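Local coordinates for molybdopterin-guanine dinucleotide biosynthesis protein B (mobB) (Archaeoglobus fulgidus, PDB 2F1R) that probably binds GTP and takes part in the biosynthesis of the guanine dinucleotide form of the molybdenum cofactor, at the interface of chains A and B. Numbering follows the deposited sequence. Chains: chain A/B, molybdopterin-guanine dinucleotide biosynthesis protein B (mobB).

Two copies of the protein meet across a two-fold interface in which strand 33-37 of chain A runs parallel to strand 62-66 of chain B. Contact 1 and contact 3 are successive stretches of this seam, with C-alpha centres about 9 Å apart, and share A:Leu93 and B:Phe73. The C-alpha centre of contact 2 lies about 28 Å from that of contact 1 and about 23 Å from that of contact 3. There, helix 52-59 of chain A rests on helix 14-28 of chain B. Symmetry repeats each contact, as would suit an exchanged-strand dimer, although the structure alone does not prove that assembly.

Contact 1: the interface of chains A and B. Residues chain A 32-34, 93, 96; chain B 61-62, 73, 75.
B:Asp62 and A:Tyr96 cross at about a right angle and join at their tips, where strand 62-66 of chain B begins to pair in parallel with strand 33-37 of chain A. B:Asp62 N donates to A:Val33 O at 3.1 Å. From there CB passes the phenol oxygen, 3.3 Å from A:Tyr96 OH. With CG anti to the carbonyl carbon (chi1 -60°), the carboxylate swings toward the phenol, and OD2 accepts from A:Tyr96 OH at 2.5 Å through the lone pair turned away from OD1. OD2 lies in the ring plane at its edge, while the carboxylate plane is turned 86° from it. The same oxygen reaches a water at 2.6 Å, which in turn meets A:Arg32 NH1 at 2.9 Å. A:Ala34 CB sits over the centre of one ring face, and A:Tyr96 CE1 lies over a face of the A:Arg32 guanidinium, toward its rim; both are likely to limit the turning of the phenol. A:Arg32 NH2 lies over a face of the B:Arg75 guanidinium, toward its rim, 3.8 Å from B:Arg75 NH2; the nearby carboxylate may soften this repulsion. A:Leu93 CD2 lies above the B:Phe73 ring plane, outside its rim, 4.0 Å from CE1. The site probably fixes the start of strand 62-66 against chain A, and so the register of the pairing.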
ATOM      1  N   ARG A  32      10.568  13.971   1.726  1.00 18.55           N
ATOM      2  CA  ARG A  32       9.634  12.834   1.639  1.00 16.35           C
ATOM      3  C   ARG A  32      10.388  11.606   1.128  1.00 12.32           C
ATOM      4  O   ARG A  32      10.848  11.623   0.002  1.00  9.77           O
ATOM      5  CB  ARG A  32       8.497  13.125   0.595  1.00 16.67           C
ATOM      6  CG  ARG A  32       7.326  14.010   1.039  1.00 19.00           C
ATOM      7  CD  ARG A  32       6.271  14.217  -0.150  1.00 20.28           C
ATOM      8  NE  ARG A  32       5.498  13.005  -0.594  1.00 18.52           N
ATOM      9  CZ  ARG A  32       4.769  12.229   0.198  1.00 15.80           C
ATOM     10  NH1 ARG A  32       4.715  12.440   1.502  1.00 16.26           N
ATOM     11  NH2 ARG A  32       4.086  11.239  -0.323  1.00 18.64           N
ATOM     12  N   VAL A  33      10.494  10.540   1.941  1.00 11.23           N
ATOM     13  CA  VAL A  33      11.243   9.342   1.547  1.00  8.81           C
ATOM     14  C   VAL A  33      10.395   8.047   1.471  1.00  8.81           C
ATOM     15  O   VAL A  33       9.544   7.772   2.321  1.00  7.48           O
ATOM     16  CB  VAL A  33      12.504   9.138   2.420  1.00  9.43           C
ATOM     17  CG1 VAL A  33      13.390   8.029   1.826  1.00  9.49           C
ATOM     18  CG2 VAL A  33      13.327  10.458   2.620  1.00  6.08           C
ATOM     19  N   ALA A  34      10.637   7.234   0.459  1.00  7.90           N
ATOM     20  CA  ALA A  34      10.039   5.885   0.454  1.00  8.31           C
ATOM     21  C   ALA A  34      11.143   4.836   0.300  1.00  8.92           C
ATOM     22  O   ALA A  34      12.139   5.097  -0.365  1.00 10.20           O
ATOM     23  CB  ALA A  34       9.020   5.741  -0.634  1.00  7.45           C
ATOM     24  N   LEU A  93       5.276   6.083  -6.466  1.00 15.95           N
ATOM     25  CA  LEU A  93       6.380   6.754  -5.822  1.00 15.04           C
ATOM     26  C   LEU A  93       6.783   8.066  -6.483  1.00 14.77           C
ATOM     27  O   LEU A  93       7.782   8.666  -6.103  1.00 14.75           O
ATOM     28  CB  LEU A  93       7.584   5.784  -5.735  1.00 14.93           C
ATOM     29  CG  LEU A  93       7.450   4.461  -4.939  1.00 12.53           C
ATOM     30  CD1 LEU A  93       8.800   3.831  -4.690  1.00 13.38           C
ATOM     31  CD2 LEU A  93       6.741   4.588  -3.623  1.00 14.80           C
ATOM     32  N   TYR A  96       7.725  11.350  -4.319  1.00 11.06           N
ATOM     33  CA  TYR A  96       8.747  11.339  -3.306  1.00 10.27           C
ATOM     34  C   TYR A  96       9.970  12.109  -3.743  1.00 11.21           C
ATOM     35  O   TYR A  96      10.276  12.203  -4.919  1.00  9.85           O
ATOM     36  CB  TYR A  96       9.115   9.896  -2.979  1.00  9.38           C
ATOM     37  CG  TYR A  96       8.015   9.315  -2.174  1.00 10.68           C
ATOM     38  CD1 TYR A  96       8.021   9.416  -0.803  1.00  9.99           C
ATOM     39  CD2 TYR A  96       6.920   8.676  -2.799  1.00  9.45           C
ATOM     40  CE1 TYR A  96       6.982   8.868  -0.044  1.00  9.65           C
ATOM     41  CE2 TYR A  96       5.877   8.124  -2.051  1.00 10.48           C
ATOM     42  CZ  TYR A  96       5.900   8.227  -0.675  1.00 12.85           C
ATOM     43  OH  TYR A  96       4.840   7.660   0.085  1.00  9.11           O
TER
ATOM     44  N   ALA B  61       9.957   6.456   7.022  1.00 12.37           N
ATOM     45  CA  ALA B  61       9.845   6.244   5.565  1.00 11.76           C
ATOM     46  C   ALA B  61       8.522   5.579   5.282  1.00 10.44           C
ATOM     47  O   ALA B  61       8.039   4.800   6.118  1.00 11.98           O
ATOM     48  CB  ALA B  61      10.998   5.359   5.056  1.00 12.94           C
ATOM     49  N   ASP B  62       7.898   5.916   4.165  1.00  9.06           N
ATOM     50  CA  ASP B  62       6.789   5.071   3.638  1.00  8.41           C
ATOM     51  C   ASP B  62       7.455   3.835   3.001  1.00  8.14           C
ATOM     52  O   ASP B  62       8.651   3.896   2.648  1.00  4.86           O
ATOM     53  CB  ASP B  62       5.917   5.834   2.631  1.00  7.40           C
ATOM     54  CG  ASP B  62       5.269   7.057   3.238  1.00  6.51           C
ATOM     55  OD1 ASP B  62       5.162   7.094   4.439  1.00  7.56           O
ATOM     56  OD2 ASP B  62       4.884   8.018   2.537  1.00  9.87           O
ATOM     57  N   PHE B  73       1.936  -1.331  -0.061  1.00 10.53           N
ATOM     58  CA  PHE B  73       2.411   0.035   0.020  1.00 10.28           C
ATOM     59  C   PHE B  73       1.769   0.611   1.265  1.00 11.13           C
ATOM     60  O   PHE B  73       0.537   0.631   1.377  1.00 11.46           O
ATOM     61  CB  PHE B  73       2.028   0.803  -1.246  1.00 10.07           C
ATOM     62  CG  PHE B  73       2.358   2.319  -1.206  1.00 11.04           C
ATOM     63  CD1 PHE B  73       3.637   2.799  -0.811  1.00 10.02           C
ATOM     64  CD2 PHE B  73       1.416   3.248  -1.603  1.00 11.27           C
ATOM     65  CE1 PHE B  73       3.927   4.159  -0.814  1.00  8.77           C
ATOM     66  CE2 PHE B  73       1.706   4.622  -1.616  1.00  9.84           C
ATOM     67  CZ  PHE B  73       2.975   5.063  -1.226  1.00 11.21           C
ATOM     68  N   ARG B  75       1.793   4.032   3.584  1.00  9.16           N
ATOM     69  CA  ARG B  75       2.202   5.421   3.649  1.00  8.98           C
ATOM     70  C   ARG B  75       1.485   6.270   4.716  1.00  9.43           C
ATOM     71  O   ARG B  75       0.302   6.080   4.966  1.00  8.94           O
ATOM     72  CB  ARG B  75       2.032   6.060   2.277  1.00  7.98           C
ATOM     73  CG  ARG B  75       0.612   6.099   1.732  1.00  6.97           C
ATOM     74  CD  ARG B  75       0.467   7.221   0.629  1.00  8.62           C
ATOM     75  NE  ARG B  75       0.586   8.543   1.219  1.00 12.55           N
ATOM     76  CZ  ARG B  75       0.487   9.697   0.557  1.00 14.55           C
ATOM     77  NH1 ARG B  75       0.251   9.721  -0.748  1.00  9.91           N
ATOM     78  NH2 ARG B  75       0.589  10.835   1.221  1.00 14.65           N
TER
HETATM   79  O   HOH W   1       3.383  10.181   2.818  1.00 12.48           O

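Contact 2: the interface of chains A and B. Residues chain A 55-56, 59-61; chain B 20, 23-24.
Two peptide planes of chain A each carry a side chain of B:Thr20 or B:Met23 on one face, where helix 52-59 of one chain of this MobB-family protein meets helix 14-28 of the other, the helix that follows the P-loop. Over the peptide that follows A:Ser59, CB and CG of B:Met23 lie on the same side, CG almost straight above the carbonyl oxygen at 3.2 Å from A:Ser59 O; B:Pro24 N sits farther out, beyond that oxygen. Over the A:Lys55 peptide comes the B:Thr20 methyl, CG2 being 3.6 Å from A:Lys55 O. The side chains of B:Thr20 and A:Ile56 cross at about a right angle, B:Thr20 CG2 3.7 Å from A:Ile56 CG1. Between the threonine and the methionine sits A:Ser59: CB faces B:Thr20 CA at 3.8 Å, and OG touches B:Met23 CB at 3.5 Å. A chi1 of 74° places OG between the backbone N and carbonyl carbon, turned back to donate to a lone pair of A:Ile56 O at 2.6 Å. An alanine here would probably leave that carbonyl without its hydroxyl mate and open a gap beside B:Met23 CB. Bent at chi2 and chi3, the methionine sets its methyl CE 3.8 Å from A:Ala61 CB, with SD alongside.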
ATOM      1  N   LYS A  55      -9.079 -12.060   4.269  1.00 25.99           N
ATOM      2  CA  LYS A  55     -10.216 -12.746   3.617  1.00 24.02           C
ATOM      3  C   LYS A  55     -10.699 -12.050   2.348  1.00 21.93           C
ATOM      4  O   LYS A  55     -10.953 -12.699   1.328  1.00 22.27           O
ATOM      5  CB  LYS A  55     -11.403 -12.823   4.566  1.00 23.78           C
ATOM      6  CG  LYS A  55     -11.322 -13.934   5.516  1.00 26.35           C
ATOM      7  CD  LYS A  55     -12.300 -13.731   6.654  1.00 30.99           C
ATOM      8  CE  LYS A  55     -11.774 -14.365   7.952  1.00 32.87           C
ATOM      9  NZ  LYS A  55     -12.892 -14.611   8.896  1.00 36.85           N
ATOM     10  N   ILE A  56     -10.881 -10.736   2.421  1.00 19.83           N
ATOM     11  CA  ILE A  56     -11.292  -9.971   1.235  1.00 17.98           C
ATOM     12  C   ILE A  56     -10.198 -10.117   0.141  1.00 16.34           C
ATOM     13  O   ILE A  56     -10.484 -10.444  -1.008  1.00 13.78           O
ATOM     14  CB  ILE A  56     -11.626  -8.478   1.585  1.00 18.05           C
ATOM     15  CG1 ILE A  56     -12.924  -8.398   2.403  1.00 18.76           C
ATOM     16  CG2 ILE A  56     -11.795  -7.667   0.306  1.00 16.44           C
ATOM     17  CD1 ILE A  56     -12.970  -7.315   3.462  1.00 14.60           C
ATOM     18  N   SER A  59     -10.394 -13.470  -1.584  1.00 15.31           N
ATOM     19  CA  SER A  59     -11.596 -13.627  -2.381  1.00 13.07           C
ATOM     20  C   SER A  59     -11.414 -12.992  -3.755  1.00 13.06           C
ATOM     21  O   SER A  59     -12.202 -13.214  -4.678  1.00 13.32           O
ATOM     22  CB  SER A  59     -12.794 -13.027  -1.620  1.00 12.79           C
ATOM     23  OG  SER A  59     -12.769 -11.588  -1.643  1.00 12.27           O
ATOM     24  N   GLY A  60     -10.351 -12.227  -3.932  1.00 13.06           N
ATOM     25  CA  GLY A  60     -10.110 -11.685  -5.260  1.00 12.82           C
ATOM     26  C   GLY A  60     -10.157 -10.178  -5.393  1.00 12.78           C
ATOM     27  O   GLY A  60     -10.065  -9.664  -6.516  1.00 14.46           O
ATOM     28  N   ALA A  61     -10.282  -9.464  -4.270  1.00 11.18           N
ATOM     29  CA  ALA A  61     -10.216  -7.984  -4.258  1.00 10.61           C
ATOM     30  C   ALA A  61      -8.833  -7.502  -3.848  1.00  9.65           C
ATOM     31  O   ALA A  61      -8.202  -8.110  -2.965  1.00  9.08           O
ATOM     32  CB  ALA A  61     -11.286  -7.349  -3.312  1.00  8.59           C
TER
ATOM     33  N   THR B  20     -17.016 -11.071   0.344  1.00 10.68           N
ATOM     34  CA  THR B  20     -16.109 -12.142  -0.055  1.00 12.33           C
ATOM     35  C   THR B  20     -16.887 -13.159  -0.862  1.00 12.69           C
ATOM     36  O   THR B  20     -16.372 -13.688  -1.877  1.00 11.63           O
ATOM     37  CB  THR B  20     -15.351 -12.800   1.143  1.00 13.23           C
ATOM     38  OG1 THR B  20     -16.285 -13.204   2.148  1.00 15.36           O
ATOM     39  CG2 THR B  20     -14.361 -11.781   1.761  1.00 13.69           C
ATOM     40  N   MET B  23     -17.519 -11.801  -4.400  1.00 11.71           N
ATOM     41  CA  MET B  23     -16.312 -11.436  -5.143  1.00 12.67           C
ATOM     42  C   MET B  23     -15.981 -12.297  -6.349  1.00 15.35           C
ATOM     43  O   MET B  23     -15.702 -11.741  -7.418  1.00 14.74           O
ATOM     44  CB  MET B  23     -15.096 -11.230  -4.232  1.00 13.37           C
ATOM     45  CG  MET B  23     -13.872 -10.502  -4.935  1.00 10.15           C
ATOM     46  SD  MET B  23     -14.283  -8.792  -5.375  1.00  2.00           S
ATOM     47  CE  MET B  23     -14.947  -8.282  -3.806  1.00  8.76           C
ATOM     48  N   PRO B  24     -16.041 -13.642  -6.208  1.00 17.73           N
ATOM     49  CA  PRO B  24     -15.838 -14.541  -7.383  1.00 18.64           C
ATOM     50  C   PRO B  24     -16.789 -14.250  -8.531  1.00 19.16           C
ATOM     51  O   PRO B  24     -16.380 -14.271  -9.690  1.00 20.49           O
ATOM     52  CB  PRO B  24     -16.137 -15.950  -6.839  1.00 18.59           C
ATOM     53  CG  PRO B  24     -15.995 -15.842  -5.325  1.00 19.73           C
ATOM     54  CD  PRO B  24     -16.235 -14.394  -4.945  1.00 18.87           C
TER

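Contact 3: the interface of chains A and B. Residues chain A 35-37, 82, 88, 92-93, 104; chain B 64, 66, 71, 73.
B:Val64 is gripped through its backbone by A:Val35 and A:Lys37 in a parallel beta-sheet shared by the two chains of this MobB-family protein, a seam perhaps of an exchanged-strand dimer. B:Val64 N donates to A:Val35 O at 2.9 Å, and A:Lys37 N donates to B:Val64 O at 2.9 Å in a nearly straight bond, 171° at the hydrogen. Two residues on, B:Ala66 N donates to A:Lys37 O. The B:Val64 side chain lies beside that of A:Val36, pointing the same way, and with CG1 anti to the backbone N (chi1 178°) it splays its methyls under helix 85-93: CG1 meets A:Ile88 CG2 at 4.0 Å, and CG2 meets A:Leu93 CD2 at 3.8 Å.

Farther out, strand 70-76 of chain B supplies the next layer. B:Leu71 divides its branches, CD1 resting on A:Ile88 CG1 and CD2 sitting over the A:Tyr92 ring face at its rim, 3.3 Å from CE2. The CD1 side of A:Tyr92 points at a face of the B:Phe73 ring, edge to face, with centroids 5.1 Å apart, planes at 67°, and A:Tyr92 CD1 3.3 Å from B:Phe73 CD2. Methyl and aromatic ring both lie on the same side of the A:Tyr92 ring plane, while A:Ile88 O lies at its edge, in plane. At the end of strand 62-66, B:Ala66 CB touches A:Gly82 O, 3.5 Å away, and on another side comes near A:Phe104 CZ.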
ATOM      1  N   VAL A  35      10.981   3.705   0.978  1.00  9.91           N
ATOM      2  CA  VAL A  35      11.874   2.524   0.881  1.00 10.24           C
ATOM      3  C   VAL A  35      11.161   1.350   0.195  1.00 10.72           C
ATOM      4  O   VAL A  35      10.018   0.989   0.585  1.00 10.37           O
ATOM      5  CB  VAL A  35      12.372   2.099   2.252  1.00  9.75           C
ATOM      6  CG1 VAL A  35      13.168   0.767   2.197  1.00 10.70           C
ATOM      7  CG2 VAL A  35      13.193   3.224   2.888  1.00  8.11           C
ATOM      8  N   VAL A  36      11.794   0.812  -0.850  1.00 10.08           N
ATOM      9  CA  VAL A  36      11.275  -0.376  -1.553  1.00 11.46           C
ATOM     10  C   VAL A  36      12.115  -1.595  -1.105  1.00 13.65           C
ATOM     11  O   VAL A  36      13.332  -1.562  -1.170  1.00 12.97           O
ATOM     12  CB  VAL A  36      11.289  -0.196  -3.064  1.00 11.16           C
ATOM     13  CG1 VAL A  36      10.600  -1.366  -3.759  1.00 11.18           C
ATOM     14  CG2 VAL A  36      10.559   1.079  -3.445  1.00  9.20           C
ATOM     15  N   LYS A  37      11.460  -2.622  -0.569  1.00 15.96           N
ATOM     16  CA  LYS A  37      12.159  -3.820  -0.146  1.00 19.18           C
ATOM     17  C   LYS A  37      11.421  -5.052  -0.631  1.00 19.99           C
ATOM     18  O   LYS A  37      10.238  -4.997  -0.895  1.00 18.87           O
ATOM     19  CB  LYS A  37      12.395  -3.836   1.379  1.00 18.77           C
ATOM     20  CG  LYS A  37      11.141  -3.845   2.251  1.00 22.76           C
ATOM     21  CD  LYS A  37      11.459  -4.044   3.769  1.00 23.62           C
ATOM     22  CE  LYS A  37      11.668  -5.544   4.189  1.00 29.21           C
ATOM     23  NZ  LYS A  37      12.674  -5.654   5.313  1.00 30.21           N
ATOM     24  N   GLY A  82       6.075  -6.929 -10.068  1.00 18.86           N
ATOM     25  CA  GLY A  82       6.590  -6.813  -8.704  1.00 19.78           C
ATOM     26  C   GLY A  82       8.101  -6.699  -8.672  1.00 20.13           C
ATOM     27  O   GLY A  82       8.653  -6.158  -7.730  1.00 19.89           O
ATOM     28  N   ILE A  88       6.977   0.167 -10.304  1.00 15.97           N
ATOM     29  CA  ILE A  88       6.613   0.520  -8.933  1.00 15.65           C
ATOM     30  C   ILE A  88       6.688   2.038  -8.719  1.00 16.21           C
ATOM     31  O   ILE A  88       5.748   2.615  -8.204  1.00 13.98           O
ATOM     32  CB  ILE A  88       7.429  -0.241  -7.871  1.00 16.06           C
ATOM     33  CG1 ILE A  88       7.223  -1.752  -7.966  1.00 15.48           C
ATOM     34  CG2 ILE A  88       7.022   0.164  -6.447  1.00 16.13           C
ATOM     35  CD1 ILE A  88       8.331  -2.591  -7.210  1.00 14.45           C
ATOM     36  N   TYR A  92       3.379   4.440  -7.737  1.00 21.92           N
ATOM     37  CA  TYR A  92       3.331   4.653  -6.307  1.00 21.24           C
ATOM     38  C   TYR A  92       4.186   5.791  -5.777  1.00 18.89           C
ATOM     39  O   TYR A  92       3.874   6.358  -4.743  1.00 17.90           O
ATOM     40  CB  TYR A  92       3.746   3.371  -5.594  1.00 24.00           C
ATOM     41  CG  TYR A  92       2.689   2.309  -5.623  1.00 26.70           C
ATOM     42  CD1 TYR A  92       1.627   2.343  -4.731  1.00 29.73           C
ATOM     43  CD2 TYR A  92       2.741   1.282  -6.550  1.00 29.09           C
ATOM     44  CE1 TYR A  92       0.649   1.381  -4.752  1.00 30.29           C
ATOM     45  CE2 TYR A  92       1.759   0.305  -6.586  1.00 31.08           C
ATOM     46  CZ  TYR A  92       0.720   0.365  -5.670  1.00 30.26           C
ATOM     47  OH  TYR A  92      -0.268  -0.601  -5.698  1.00 32.43           O
ATOM     48  N   LEU A  93       5.276   6.083  -6.466  1.00 15.95           N
ATOM     49  CA  LEU A  93       6.380   6.754  -5.822  1.00 15.04           C
ATOM     50  C   LEU A  93       6.783   8.066  -6.483  1.00 14.77           C
ATOM     51  O   LEU A  93       7.782   8.666  -6.103  1.00 14.75           O
ATOM     52  CB  LEU A  93       7.584   5.784  -5.735  1.00 14.93           C
ATOM     53  CG  LEU A  93       7.450   4.461  -4.939  1.00 12.53           C
ATOM     54  CD1 LEU A  93       8.800   3.831  -4.690  1.00 13.38           C
ATOM     55  CD2 LEU A  93       6.741   4.588  -3.623  1.00 14.80           C
ATOM     56  N   PHE A 104      17.531  -5.076  -4.453  1.00 11.20           N
ATOM     57  CA  PHE A 104      17.366  -4.906  -5.899  1.00 13.46           C
ATOM     58  C   PHE A 104      18.689  -4.552  -6.597  1.00 14.00           C
ATOM     59  O   PHE A 104      18.694  -3.762  -7.550  1.00 12.46           O
ATOM     60  CB  PHE A 104      16.333  -3.782  -6.217  1.00 13.14           C
ATOM     61  CG  PHE A 104      14.934  -4.128  -5.843  1.00 13.46           C
ATOM     62  CD1 PHE A 104      14.036  -4.596  -6.804  1.00 13.90           C
ATOM     63  CD2 PHE A 104      14.492  -3.986  -4.528  1.00 13.83           C
ATOM     64  CE1 PHE A 104      12.673  -4.927  -6.423  1.00 13.29           C
ATOM     65  CE2 PHE A 104      13.125  -4.313  -4.154  1.00 12.06           C
ATOM     66  CZ  PHE A 104      12.255  -4.783  -5.101  1.00 11.55           C
TER
ATOM     67  N   VAL B  64       7.210   0.360   0.351  1.00 10.17           N
ATOM     68  CA  VAL B  64       6.705  -0.692  -0.536  1.00  9.56           C
ATOM     69  C   VAL B  64       7.388  -2.058  -0.197  1.00 10.46           C
ATOM     70  O   VAL B  64       8.625  -2.166  -0.168  1.00  9.66           O
ATOM     71  CB  VAL B  64       6.922  -0.381  -2.054  1.00  9.96           C
ATOM     72  CG1 VAL B  64       6.400  -1.552  -2.940  1.00 10.72           C
ATOM     73  CG2 VAL B  64       6.247   0.955  -2.469  1.00 10.03           C
ATOM     74  N   ALA B  66       7.573  -5.636  -1.928  1.00 13.63           N
ATOM     75  CA  ALA B  66       7.397  -6.288  -3.198  1.00 16.29           C
ATOM     76  C   ALA B  66       7.698  -7.797  -3.134  1.00 17.92           C
ATOM     77  O   ALA B  66       8.698  -8.242  -2.563  1.00 17.63           O
ATOM     78  CB  ALA B  66       8.274  -5.589  -4.272  1.00 16.25           C
ATOM     79  N   LEU B  71       1.885  -6.886  -4.038  1.00 16.79           N
ATOM     80  CA  LEU B  71       2.597  -5.671  -3.629  1.00 15.84           C
ATOM     81  C   LEU B  71       1.867  -4.969  -2.487  1.00 13.67           C
ATOM     82  O   LEU B  71       0.659  -4.791  -2.471  1.00 12.34           O
ATOM     83  CB  LEU B  71       2.750  -4.727  -4.825  1.00 17.04           C
ATOM     84  CG  LEU B  71       3.510  -3.425  -4.573  1.00 19.87           C
ATOM     85  CD1 LEU B  71       4.626  -3.251  -5.590  1.00 21.42           C
ATOM     86  CD2 LEU B  71       2.563  -2.235  -4.610  1.00 19.86           C
ATOM     87  N   PHE B  73       1.936  -1.331  -0.061  1.00 10.53           N
ATOM     88  CA  PHE B  73       2.411   0.035   0.020  1.00 10.28           C
ATOM     89  C   PHE B  73       1.769   0.611   1.265  1.00 11.13           C
ATOM     90  O   PHE B  73       0.537   0.631   1.377  1.00 11.46           O
ATOM     91  CB  PHE B  73       2.028   0.803  -1.246  1.00 10.07           C
ATOM     92  CG  PHE B  73       2.358   2.319  -1.206  1.00 11.04           C
ATOM     93  CD1 PHE B  73       3.637   2.799  -0.811  1.00 10.02           C
ATOM     94  CD2 PHE B  73       1.416   3.248  -1.603  1.00 11.27           C
ATOM     95  CE1 PHE B  73       3.927   4.159  -0.814  1.00  8.77           C
ATOM     96  CE2 PHE B  73       1.706   4.622  -1.616  1.00  9.84           C
ATOM     97  CZ  PHE B  73       2.975   5.063  -1.226  1.00 11.21           C
TER